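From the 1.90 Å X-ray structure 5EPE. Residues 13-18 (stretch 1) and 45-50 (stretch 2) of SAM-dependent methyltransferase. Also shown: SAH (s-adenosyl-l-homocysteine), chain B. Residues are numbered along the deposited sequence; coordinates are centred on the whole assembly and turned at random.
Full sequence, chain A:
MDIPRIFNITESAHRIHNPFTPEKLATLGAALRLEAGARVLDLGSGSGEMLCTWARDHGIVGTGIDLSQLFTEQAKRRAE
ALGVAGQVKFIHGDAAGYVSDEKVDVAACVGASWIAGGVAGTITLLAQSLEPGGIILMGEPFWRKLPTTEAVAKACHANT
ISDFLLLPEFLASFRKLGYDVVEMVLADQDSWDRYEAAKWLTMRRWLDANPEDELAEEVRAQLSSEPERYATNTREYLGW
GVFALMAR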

# COMPACT_ATOMS: atom_id res chain seq x y z
N ALA A 13 6.27 -42.19 -17.06
CA ALA A 13 4.86 -42.45 -17.26
C ALA A 13 4.16 -41.25 -17.87
O ALA A 13 2.94 -41.21 -17.87
CB ALA A 13 4.23 -42.80 -15.92
N HIS A 14 4.88 -40.22 -18.32
CA HIS A 14 4.23 -39.06 -18.97
C HIS A 14 4.07 -39.32 -20.48
O HIS A 14 5.04 -39.77 -21.09
CB HIS A 14 5.13 -37.85 -18.85
CG HIS A 14 5.03 -37.13 -17.55
ND1 HIS A 14 5.20 -37.75 -16.33
CD2 HIS A 14 4.72 -35.83 -17.29
CE1 HIS A 14 5.05 -36.84 -15.37
NE2 HIS A 14 4.71 -35.69 -15.92
N ARG A 15 2.90 -39.05 -21.05
CA ARG A 15 2.76 -38.96 -22.51
C ARG A 15 3.20 -37.57 -22.99
O ARG A 15 3.82 -37.47 -24.01
CB ARG A 15 1.34 -39.24 -22.97
CG ARG A 15 0.97 -40.72 -22.82
CD ARG A 15 -0.47 -40.91 -23.29
NE ARG A 15 -0.87 -42.30 -23.12
CZ ARG A 15 -2.12 -42.72 -23.00
NH1 ARG A 15 -3.14 -41.88 -23.07
NH2 ARG A 15 -2.35 -44.00 -22.85
N ILE A 16 2.91 -36.55 -22.21
CA ILE A 16 3.23 -35.16 -22.54
C ILE A 16 4.21 -34.63 -21.49
O ILE A 16 3.91 -34.62 -20.32
CB ILE A 16 1.94 -34.30 -22.57
CG1 ILE A 16 0.92 -34.89 -23.56
CG2 ILE A 16 2.29 -32.84 -22.88
CD1 ILE A 16 -0.51 -34.37 -23.44
N HIS A 17 5.42 -34.26 -21.92
CA HIS A 17 6.47 -33.82 -21.08
C HIS A 17 6.47 -32.29 -20.95
O HIS A 17 7.52 -31.65 -21.08
CB HIS A 17 7.82 -34.33 -21.63
CG HIS A 17 7.90 -35.82 -21.75
ND1 HIS A 17 8.24 -36.61 -20.69
CD2 HIS A 17 7.61 -36.66 -22.77
CE1 HIS A 17 8.19 -37.89 -21.06
NE2 HIS A 17 7.81 -37.95 -22.32
N ASN A 18 5.32 -31.73 -20.64
CA ASN A 18 5.15 -30.32 -20.55
C ASN A 18 3.82 -30.09 -19.87
O ASN A 18 2.99 -30.99 -19.81
CB ASN A 18 5.12 -29.68 -21.96
CG ASN A 18 6.49 -29.21 -22.42
OD1 ASN A 18 7.19 -28.49 -21.69
ND2 ASN A 18 6.86 -29.56 -23.62
N SER A 45 10.89 -34.15 -29.57
CA SER A 45 9.52 -34.64 -29.67
C SER A 45 9.00 -35.49 -28.49
O SER A 45 7.84 -35.91 -28.50
CB SER A 45 9.32 -35.36 -31.00
OG SER A 45 10.27 -36.37 -31.17
N GLY A 46 9.83 -35.73 -27.48
CA GLY A 46 9.41 -36.41 -26.27
C GLY A 46 8.94 -37.81 -26.60
O GLY A 46 9.66 -38.56 -27.30
N SER A 47 7.75 -38.13 -26.11
CA SER A 47 7.14 -39.45 -26.29
C SER A 47 6.18 -39.47 -27.50
O SER A 47 5.35 -40.39 -27.62
CB SER A 47 6.53 -39.95 -24.97
OG SER A 47 7.55 -40.19 -23.99
N GLY A 48 6.30 -38.45 -28.36
CA GLY A 48 5.65 -38.39 -29.65
C GLY A 48 4.18 -38.15 -29.57
O GLY A 48 3.48 -38.37 -30.55
N GLU A 49 3.69 -37.63 -28.44
CA GLU A 49 2.25 -37.54 -28.27
C GLU A 49 1.64 -36.54 -29.27
O GLU A 49 0.54 -36.80 -29.83
CB GLU A 49 1.87 -37.21 -26.84
CG GLU A 49 0.37 -37.32 -26.58
CD GLU A 49 -0.19 -38.76 -26.53
OE1 GLU A 49 0.58 -39.74 -26.66
OE2 GLU A 49 -1.44 -38.90 -26.32
N MSE A 50 2.32 -35.43 -29.50
CA MSE A 50 1.83 -34.44 -30.43
C MSE A 50 1.73 -35.00 -31.85
O MSE A 50 0.68 -34.95 -32.45
CB MSE A 50 2.76 -33.21 -30.41
CG MSE A 50 2.13 -32.15 -31.27
SE MSE A 50 3.25 -30.49 -31.06
CE MSE A 50 4.52 -30.83 -32.40
N SAH B . 7.97 -31.78 -26.95
CA SAH B . 7.86 -32.94 -25.99
CB SAH B . 9.08 -33.00 -25.08
CG SAH B . 9.36 -31.77 -24.19
SD SAH B . 10.55 -32.10 -22.91
C SAH B . 6.59 -32.91 -25.17
O SAH B . 5.99 -31.83 -25.02
OXT SAH B . 6.14 -33.94 -24.62
C5' SAH B . 12.17 -31.74 -23.63
C4' SAH B . 12.61 -32.87 -24.58
O4' SAH B . 13.81 -32.49 -25.26
C3' SAH B . 12.89 -34.21 -23.88
O3' SAH B . 12.07 -35.21 -24.50
C2' SAH B . 14.38 -34.48 -24.12
O2' SAH B . 14.65 -35.85 -24.37
C1' SAH B . 14.61 -33.69 -25.38
N9 SAH B . 15.97 -33.23 -25.70
C8 SAH B . 16.86 -32.62 -24.86
N7 SAH B . 17.95 -32.27 -25.51
C5 SAH B . 17.73 -32.66 -26.83
C6 SAH B . 18.52 -32.59 -28.01
N6 SAH B . 19.75 -32.02 -27.99
N1 SAH B . 18.03 -33.06 -29.18
C2 SAH B . 16.80 -33.63 -29.18
N3 SAH B . 15.98 -33.77 -28.11
C4 SAH B . 16.51 -33.25 -26.96
O HOH W 1 5.53 -36.45 -25.93

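The two stretches meet over a small area, 257 Å² summed over both sides, and are joined directly by one hydrogen bond and indirectly by a water molecule and the carboxylate of S-adenosyl-L-homocysteine. Stretch 1 is an irregular segment; stretch 2 passes through a type II' turn from Ser45 to Gly48, closed by the bond from Gly48 N to Ser45 O (3.0 Å), and enters a helix at Glu49.

The direct bond runs from His17 NE2 to Ser47 OG, 2.8 Å long and nearly straight, with an angle of 173° at the hydrogen. Both CA-to-CB bonds point toward the opposing stretch, and both side chains adopt chi1 near -60° (m; -59° for His17, -66° for Ser47). With chi2 at -84°, the imidazole is turned so that Ser47 OG lies at its edge, near the ring plane, where the N-H can reach it squarely. His17 ND1 is hydrogen-bonded to a residue flanking the stretches, so both ring nitrogens are engaged and the ring is held at two points. The short serine side chain places its hydroxyl at the imidazole NE2, and OG also has a partner elsewhere in the structure.

Gly46 lies beside the same ring, its CA 3.9 Å from His17 CD2. Its positive phi (62°) favours glycine, and the surroundings add a steric reason: an ideally placed CB on Gly46 would be 3.1 Å from His17 CD2, a tight approach, and would clash with SAH CA at 2.8 Å. Gly48, at the N-cap position, also has a positive phi (73°), but a CB there would point away from stretch 1.

Glu49 has the largest area covered by the other stretch, 71 Å². Its CA-to-CB bond points toward stretch 1, and Glu49 CB packs 3.4 Å from Arg15 O. Chi1 is t (-171°) and chi2 is p (73°), a bent conformation in which Glu49 CG comes 3.9 Å from Ile16 CG1 and Glu49 OE1 lies 3.7 Å from Arg15 CD. Both carboxylate oxygens have their hydrogen bonds elsewhere in the structure. Arg15 instead is extended, with chi2 and chi3 both t, and its side chain meets Glu49 OE1 through the methylene CD. Ile16 starts with its CA-to-CB bond pointing away, yet its m, t side chain brings the end nearer to the glutamate.

Water 1 fills the polar gap between the backbones. The oxygen of water 1 lies 2.8 Å from Arg15 O and 2.9 Å from SAH OXT and can donate to either, though more acceptors are in reach than it has protons. The same oxygen of water 1 accepts from Ser47 N (2.8 Å) and, weakly, from Glu49 N (3.3 Å), so main-chain groups too far apart to pair directly are linked. The ligand carboxylate extends this network: His17 N donates to SAH OXT (2.8 Å) and Asn18 ND2 to SAH O (2.8 Å). His17 therefore binds the ligand through its backbone and stretch 2 through its ring.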